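Local coordinates for protein interferon gamma receptor 1 (Gallus gallus, PDB 4EQ3) that probably binds interferon gamma at the cell surface and passes on its signal, this chain being the two-domain extracellular part of the receptor, at residues V42-P47 with G51-V56; R83-V88 with S93-T98; V102-G107 with D199-A204. All coordinates share one frame; numbering follows the deposited sequence.

Following the chain from the N terminus, interaction 1 comes first, closing the short turn between strands 40-46 and 54-62. Interaction 2 then closes a later hairpin of the same sheet, between strands 81-88 and 91-97. The two are in series and neither nests nor crosses, yet they touch, because strands 40-46 and 81-88 are neighbours in one four-stranded antiparallel sheet of the first domain. Interaction 3 opens just after strand 91-97, at helix 103-106, and, closing at the start of strand 201-213, encloses 91 residues that hold most of the second domain. It lies about 23 and 28 Å, centre to centre, from the other two and ties the connection between the domains to the second domain.

Interaction 1 of 3, residues V42-P47 with G51-V56; sequences VVEVKP and GKYQTV
Lys46 lies over one face of the Tyr53 ring, its CB 3.5 Å from the ring centroid and 11° off the normal. Lys46 CG stands anti to the backbone N, and a bend at chi3 (66°) then turns the chain back along the same ring, bringing Lys46 CE within 3.6 Å of Tyr53 CE2. Lys46 CD passes 3.4 Å from Gly51 O; the methylenes lie between ring and turn, and the lysine makes a cation-pi contact with Trp81. Arg83 makes another with Tyr53, whose OH has a doubtful, unusually short contact to Glu97 OE2. Glu44 reaches past the root of the tyrosine: its carboxylate plane is within 4° of parallel to the ring, with OE1 3.7 Å from Tyr53 CB, and that same oxygen is held by a salt bridge to Arg83 NE. In the first (N-terminal) fibronectin type III domain these segments form the C-C' hairpin at the edge of the sheet. Val45 and Gln54 are its hydrogen-bonded pair, joined by Val45 N to Gln54 O (2.8 Å) and Gln54 N to Val45 O (2.9 Å). Val56 N continues the ladder to Val43 O at 3.0 Å, and Gly51 N closes the turn on Pro47 O, the positive phi of the glycine suiting the bend. Glu44 and Thr55, the neighbouring non-hydrogen-bonded pair, have diverging side chains. On the buried side, Val56 CG2 meets Val45 CG1 at 3.8 Å, the two side chains crossing nearly at right angles, and lies alongside Val43 CG1; the Val43 side chain also touches Leu28 and Trp30 of strand 25-31.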
# COMPACT_ATOMS: atom_id res chain seq x y z
N VAL A 42 15.69 -12.52 -15.25
CA VAL A 42 15.87 -13.13 -13.94
C VAL A 42 15.99 -12.06 -12.87
O VAL A 42 16.84 -11.17 -12.96
CB VAL A 42 17.12 -14.03 -13.88
CG1 VAL A 42 17.22 -14.70 -12.53
CG2 VAL A 42 17.07 -15.08 -14.99
N VAL A 43 15.14 -12.15 -11.85
CA VAL A 43 15.10 -11.15 -10.79
C VAL A 43 15.66 -11.74 -9.50
O VAL A 43 15.31 -12.87 -9.12
CB VAL A 43 13.67 -10.67 -10.51
CG1 VAL A 43 13.66 -9.65 -9.38
CG2 VAL A 43 13.04 -10.10 -11.77
N GLU A 44 16.52 -10.98 -8.83
CA GLU A 44 17.02 -11.38 -7.52
C GLU A 44 16.71 -10.35 -6.44
O GLU A 44 16.55 -9.16 -6.72
CB GLU A 44 18.53 -11.62 -7.58
CG GLU A 44 18.93 -12.71 -8.54
CD GLU A 44 20.38 -13.12 -8.36
OE1 GLU A 44 21.25 -12.22 -8.28
OE2 GLU A 44 20.64 -14.33 -8.29
N VAL A 45 16.62 -10.82 -5.19
CA VAL A 45 16.38 -9.94 -4.05
C VAL A 45 17.51 -10.07 -3.01
O VAL A 45 18.00 -11.16 -2.77
CB VAL A 45 15.05 -10.26 -3.39
CG1 VAL A 45 14.97 -11.74 -3.04
CG2 VAL A 45 14.82 -9.38 -2.17
N LYS A 46 17.95 -8.97 -2.45
CA LYS A 46 18.91 -8.98 -1.37
C LYS A 46 18.23 -8.54 -0.04
O LYS A 46 17.95 -7.40 0.14
CB LYS A 46 20.10 -8.11 -1.73
CG LYS A 46 21.08 -7.94 -0.64
CD LYS A 46 22.41 -7.47 -1.07
CE LYS A 46 22.41 -6.08 -1.63
NZ LYS A 46 23.62 -5.35 -1.47
N PRO A 47 17.93 -9.51 0.82
CA PRO A 47 17.28 -9.25 2.11
C PRO A 47 18.31 -8.74 3.10
O PRO A 47 19.50 -9.04 2.96
CB PRO A 47 16.80 -10.62 2.55
CG PRO A 47 17.08 -11.56 1.39
CD PRO A 47 18.18 -10.94 0.63
N GLY A 51 22.20 -10.19 3.63
CA GLY A 51 22.96 -9.21 2.89
C GLY A 51 23.50 -9.76 1.59
O GLY A 51 24.47 -9.23 1.03
N LYS A 52 22.90 -10.85 1.13
CA LYS A 52 23.24 -11.47 -0.13
C LYS A 52 22.06 -11.63 -1.12
O LYS A 52 20.99 -11.92 -0.71
CB LYS A 52 23.94 -12.81 0.12
CG LYS A 52 25.30 -12.66 0.66
CD LYS A 52 25.71 -13.82 1.53
CE LYS A 52 27.17 -13.80 1.75
NZ LYS A 52 27.58 -12.44 1.97
N TYR A 53 22.29 -11.45 -2.40
CA TYR A 53 21.23 -11.65 -3.39
C TYR A 53 20.87 -13.12 -3.49
O TYR A 53 21.74 -14.00 -3.38
CB TYR A 53 21.65 -11.14 -4.77
CG TYR A 53 21.48 -9.66 -4.92
CD1 TYR A 53 20.23 -9.11 -5.17
CD2 TYR A 53 22.56 -8.80 -4.80
CE1 TYR A 53 20.06 -7.75 -5.30
CE2 TYR A 53 22.41 -7.43 -4.93
CZ TYR A 53 21.15 -6.92 -5.19
OH TYR A 53 20.97 -5.57 -5.32
N GLN A 54 19.59 -13.38 -3.68
CA GLN A 54 19.10 -14.72 -3.93
C GLN A 54 18.00 -14.61 -4.97
O GLN A 54 17.42 -13.54 -5.16
CB GLN A 54 18.54 -15.32 -2.65
CG GLN A 54 17.24 -14.69 -2.20
CD GLN A 54 16.78 -15.24 -0.87
OE1 GLN A 54 17.53 -15.22 0.11
NE2 GLN A 54 15.55 -15.74 -0.83
N THR A 55 17.71 -15.72 -5.63
CA THR A 55 16.72 -15.73 -6.70
C THR A 55 15.30 -15.53 -6.19
O THR A 55 14.91 -16.09 -5.15
CB THR A 55 16.82 -17.03 -7.55
OG1 THR A 55 17.30 -16.70 -8.86
CG2 THR A 55 15.47 -17.71 -7.67
N VAL A 56 14.53 -14.72 -6.91
CA VAL A 56 13.09 -14.61 -6.68
C VAL A 56 12.40 -15.70 -7.49
O VAL A 56 12.20 -15.55 -8.69
CB VAL A 56 12.56 -13.25 -7.14
CG1 VAL A 56 11.08 -13.16 -6.87
CG2 VAL A 56 13.32 -12.13 -6.42

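Interaction 2 of 3, residues R83-V88 with S93-T98; sequences RIKAIV and SQYVET
Arg83 and Lys85 both place CG between the backbone N and the carbonyl carbon (chi1 71° and 66°), and from there their extended chains pass over opposite faces of the Tyr95 ring, Arg83 at about a right angle to the tyrosine side chain and Lys85 at a slant. This is the F-G hairpin of the first (N-terminal) fibronectin type III domain. The Arg83 guanidinium lies flat on the ring, planes 3° apart and centres 4.2 Å apart, with NE, also the donor to Glu44 of strand 40-46, 3.4 Å from Tyr95 CD2. On the other face the methylenes of Lys85 make a CH-pi contact, Lys85 CB 3.8 Å from the centroid, and Lys85 CE reaches 3.4 Å from Tyr95 OH. A water bridges Lys85 NZ, from which it accepts, and Tyr95 OH, 2.7 Å away; NZ also bonds to Gln92. The ring edge meets the backbone of Ile84, whose N and O pair with Val96 O and N in a hydrogen-bonded antiparallel bridge. Toward the turn a hydroxyl replaces the expected carbonyl: Ala86 N gives a nearly straight bond to Ser93 OG (2.9 Å), Ser93 N returns one to Ala86 O (2.8 Å), and Ser93 OG donates in turn to Gln94 O at 2.9 Å.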
# COMPACT_ATOMS: atom_id res chain seq x y z
N ARG A 83 17.42 -6.82 -8.27
CA ARG A 83 18.19 -6.66 -9.50
C ARG A 83 17.68 -7.59 -10.59
O ARG A 83 17.11 -8.64 -10.31
CB ARG A 83 19.69 -6.86 -9.25
CG ARG A 83 20.11 -8.30 -8.97
CD ARG A 83 21.62 -8.36 -8.72
NE ARG A 83 22.13 -9.70 -8.44
CZ ARG A 83 23.41 -9.96 -8.17
NH1 ARG A 83 24.29 -8.96 -8.14
NH2 ARG A 83 23.82 -11.20 -7.93
N ILE A 84 17.89 -7.20 -11.84
CA ILE A 84 17.37 -7.99 -12.94
C ILE A 84 18.40 -8.10 -14.04
O ILE A 84 19.05 -7.13 -14.38
CB ILE A 84 16.13 -7.32 -13.57
CG1 ILE A 84 15.17 -6.82 -12.49
CG2 ILE A 84 15.46 -8.28 -14.55
CD1 ILE A 84 14.92 -5.34 -12.52
N LYS A 85 18.52 -9.29 -14.62
CA LYS A 85 19.35 -9.45 -15.81
C LYS A 85 18.47 -9.98 -16.93
O LYS A 85 17.44 -10.60 -16.68
CB LYS A 85 20.51 -10.42 -15.56
CG LYS A 85 20.05 -11.86 -15.31
CD LYS A 85 21.24 -12.82 -15.25
CE LYS A 85 20.80 -14.19 -14.76
NZ LYS A 85 21.91 -15.18 -14.74
N ALA A 86 18.90 -9.74 -18.17
CA ALA A 86 18.18 -10.21 -19.35
C ALA A 86 18.87 -11.40 -20.01
O ALA A 86 20.10 -11.46 -20.09
CB ALA A 86 18.04 -9.08 -20.36
N ILE A 87 18.07 -12.33 -20.50
CA ILE A 87 18.58 -13.45 -21.26
C ILE A 87 18.05 -13.40 -22.69
O ILE A 87 16.84 -13.37 -22.92
CB ILE A 87 18.20 -14.79 -20.64
CG1 ILE A 87 18.57 -14.80 -19.15
CG2 ILE A 87 18.88 -15.93 -21.38
CD1 ILE A 87 18.02 -15.99 -18.40
N VAL A 88 18.98 -13.39 -23.64
CA VAL A 88 18.66 -13.28 -25.06
C VAL A 88 19.37 -14.39 -25.81
O VAL A 88 20.59 -14.34 -26.03
CB VAL A 88 19.11 -11.91 -25.61
CG1 VAL A 88 19.14 -11.92 -27.13
CG2 VAL A 88 18.20 -10.81 -25.09
N SER A 93 22.77 -10.62 -20.05
CA SER A 93 23.30 -9.31 -19.68
C SER A 93 23.82 -9.39 -18.25
O SER A 93 23.68 -10.42 -17.58
CB SER A 93 22.24 -8.21 -19.80
OG SER A 93 21.32 -8.29 -18.74
N GLN A 94 24.41 -8.31 -17.78
CA GLN A 94 24.77 -8.21 -16.37
C GLN A 94 23.51 -7.75 -15.65
O GLN A 94 22.53 -7.35 -16.30
CB GLN A 94 25.90 -7.21 -16.17
CG GLN A 94 27.13 -7.46 -17.04
CD GLN A 94 27.94 -8.69 -16.62
OE1 GLN A 94 27.48 -9.52 -15.83
NE2 GLN A 94 29.15 -8.81 -17.16
N TYR A 95 23.53 -7.80 -14.33
CA TYR A 95 22.39 -7.38 -13.54
C TYR A 95 22.36 -5.87 -13.41
O TYR A 95 23.39 -5.23 -13.40
CB TYR A 95 22.46 -7.98 -12.15
CG TYR A 95 21.91 -9.37 -12.01
CD1 TYR A 95 20.55 -9.63 -12.17
CD2 TYR A 95 22.74 -10.42 -11.68
CE1 TYR A 95 20.05 -10.90 -12.02
CE2 TYR A 95 22.25 -11.70 -11.53
CZ TYR A 95 20.91 -11.94 -11.70
OH TYR A 95 20.43 -13.21 -11.55
N VAL A 96 21.16 -5.32 -13.32
CA VAL A 96 21.02 -3.91 -12.99
C VAL A 96 20.24 -3.85 -11.69
O VAL A 96 19.25 -4.57 -11.51
CB VAL A 96 20.28 -3.13 -14.10
CG1 VAL A 96 18.97 -3.81 -14.43
CG2 VAL A 96 20.06 -1.68 -13.69
N GLU A 97 20.70 -2.99 -10.78
CA GLU A 97 20.19 -2.94 -9.42
C GLU A 97 19.19 -1.79 -9.23
O GLU A 97 19.33 -0.74 -9.84
CB GLU A 97 21.38 -2.77 -8.46
CG GLU A 97 21.05 -2.97 -7.00
CD GLU A 97 22.32 -3.06 -6.14
OE1 GLU A 97 22.86 -2.01 -5.74
OE2 GLU A 97 22.77 -4.20 -5.89
N THR A 98 18.20 -2.00 -8.37
CA THR A 98 17.25 -0.93 -8.06
C THR A 98 17.80 0.00 -6.98
O THR A 98 18.81 -0.31 -6.32
CB THR A 98 15.90 -1.48 -7.56
OG1 THR A 98 16.10 -2.21 -6.34
CG2 THR A 98 15.25 -2.39 -8.60
O HOH W 1 22.18 -15.32 -11.67

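Interaction 3 of 3, residues V102-G107 with D199-A204; sequences VLQKHG and DLIVGA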
# COMPACT_ATOMS: atom_id res chain seq x y z
N VAL A 102 12.75 0.61 1.13
CA VAL A 102 12.28 0.44 2.49
C VAL A 102 10.77 0.66 2.53
O VAL A 102 10.30 1.75 2.21
CB VAL A 102 12.94 1.47 3.42
CG1 VAL A 102 12.51 1.22 4.84
CG2 VAL A 102 14.46 1.38 3.29
N LEU A 103 10.03 -0.37 2.90
CA LEU A 103 8.57 -0.32 2.84
C LEU A 103 7.99 0.85 3.62
O LEU A 103 7.10 1.53 3.13
CB LEU A 103 7.95 -1.64 3.32
CG LEU A 103 6.43 -1.75 3.17
CD1 LEU A 103 6.01 -1.66 1.71
CD2 LEU A 103 5.94 -3.06 3.78
N GLN A 104 8.51 1.10 4.82
CA GLN A 104 8.03 2.21 5.65
C GLN A 104 8.23 3.56 4.99
O GLN A 104 7.45 4.50 5.21
CB GLN A 104 8.76 2.19 7.01
CG GLN A 104 8.45 3.38 7.91
CD GLN A 104 9.37 4.56 7.67
OE1 GLN A 104 10.58 4.40 7.55
NE2 GLN A 104 8.80 5.76 7.62
N LYS A 105 9.27 3.68 4.18
CA LYS A 105 9.60 4.94 3.53
C LYS A 105 8.94 5.04 2.18
O LYS A 105 8.39 6.07 1.81
CB LYS A 105 11.12 5.08 3.36
CG LYS A 105 11.90 5.16 4.66
CD LYS A 105 13.40 5.11 4.39
CE LYS A 105 13.85 6.20 3.43
NZ LYS A 105 15.32 6.11 3.13
N HIS A 106 9.01 3.95 1.42
CA HIS A 106 8.61 4.01 0.02
C HIS A 106 7.23 3.45 -0.26
O HIS A 106 6.65 3.74 -1.31
CB HIS A 106 9.66 3.30 -0.83
CG HIS A 106 11.05 3.83 -0.62
ND1 HIS A 106 11.36 5.16 -0.77
CD2 HIS A 106 12.20 3.21 -0.28
CE1 HIS A 106 12.65 5.34 -0.52
NE2 HIS A 106 13.18 4.16 -0.22
N GLY A 107 6.70 2.65 0.65
CA GLY A 107 5.39 2.06 0.44
C GLY A 107 4.27 3.08 0.61
O GLY A 107 4.25 3.80 1.60
N ASP A 199 2.48 8.08 13.04
CA ASP A 199 2.78 8.86 11.85
C ASP A 199 3.97 8.39 11.00
O ASP A 199 4.40 9.10 10.09
CB ASP A 199 2.91 10.35 12.21
CG ASP A 199 1.57 10.99 12.54
OD1 ASP A 199 1.56 12.06 13.19
OD2 ASP A 199 0.51 10.42 12.16
N LEU A 200 4.50 7.21 11.29
CA LEU A 200 5.58 6.65 10.48
C LEU A 200 5.12 6.34 9.05
O LEU A 200 5.89 6.49 8.09
CB LEU A 200 6.16 5.41 11.14
CG LEU A 200 6.84 5.62 12.50
CD1 LEU A 200 7.56 4.36 12.95
CD2 LEU A 200 7.81 6.81 12.48
N ILE A 201 3.87 5.91 8.91
CA ILE A 201 3.27 5.67 7.60
C ILE A 201 1.90 6.32 7.61
O ILE A 201 1.07 6.02 8.46
CB ILE A 201 3.10 4.17 7.32
CG1 ILE A 201 4.45 3.44 7.51
CG2 ILE A 201 2.52 3.96 5.92
CD1 ILE A 201 4.41 1.96 7.22
N VAL A 202 1.68 7.23 6.66
CA VAL A 202 0.41 7.94 6.58
C VAL A 202 -0.12 7.89 5.15
O VAL A 202 0.57 8.28 4.20
CB VAL A 202 0.55 9.40 7.03
CG1 VAL A 202 -0.82 10.04 7.17
CG2 VAL A 202 1.32 9.47 8.36
N GLY A 203 -1.35 7.41 5.01
CA GLY A 203 -1.97 7.23 3.71
C GLY A 203 -2.67 8.46 3.16
O GLY A 203 -2.82 9.46 3.85
N ALA A 204 -3.08 8.37 1.89
CA ALA A 204 -3.83 9.44 1.24
C ALA A 204 -5.24 9.49 1.83
O ALA A 204 -5.73 8.49 2.33
CB ALA A 204 -3.90 9.21 -0.27
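Leu200, in the turn before strand 201-213, offers its backbone carbonyl to the side chain of Gln104 on helix 103-106. Gln104 NE2 donates to Leu200 O at 3.0 Å, nearly straight at 166° and with the oxygen only 4° out of the amide plane; the donor comes in tilted from the plane of the carbonyl. A glutamine chain that starts anti to the backbone N and bends at chi2 (-89°) turns the amide across the gap between the segments. The Leu200 side chain itself is at the margin, its CB 4.4 Å from the same NE2.

Ile201 follows and adds van der Waals contact. Its CG1 branch, anti to the carbonyl carbon, lies 4.0 Å from Gln104 CG and 3.9 Å from Gln104 O, while CD1 reaches Gln104 CA at 4.0 Å. The end of the isoleucine thus rests against one residue of the helix, crossing the glutamine chain obliquely, and its buried side chain also meets Phe196. With Val202 the chain draws away, its side chain touching Lys193 and His195 of strand 186-196. Gly203 bonds through its backbone to Gly194 of that strand, and Ala204 to Ile109, beyond the end of the helix.

The helix is a single short turn in which Val102, at the N-cap, accepts from both Lys105 N and His106 N, and Gly107 leaves the helical path. It follows strand 91-97 of the first fibronectin type III domain and precedes strand 113-119 of the second, so the contact belongs to the elbow between the domains. There helix 103-106 packs against both the 76-79 loop, reached by Val102, Leu103 and Gln104, and the end of the hairpin of strands 186-196 and 201-213, which also meet through Ile76 and Ile201.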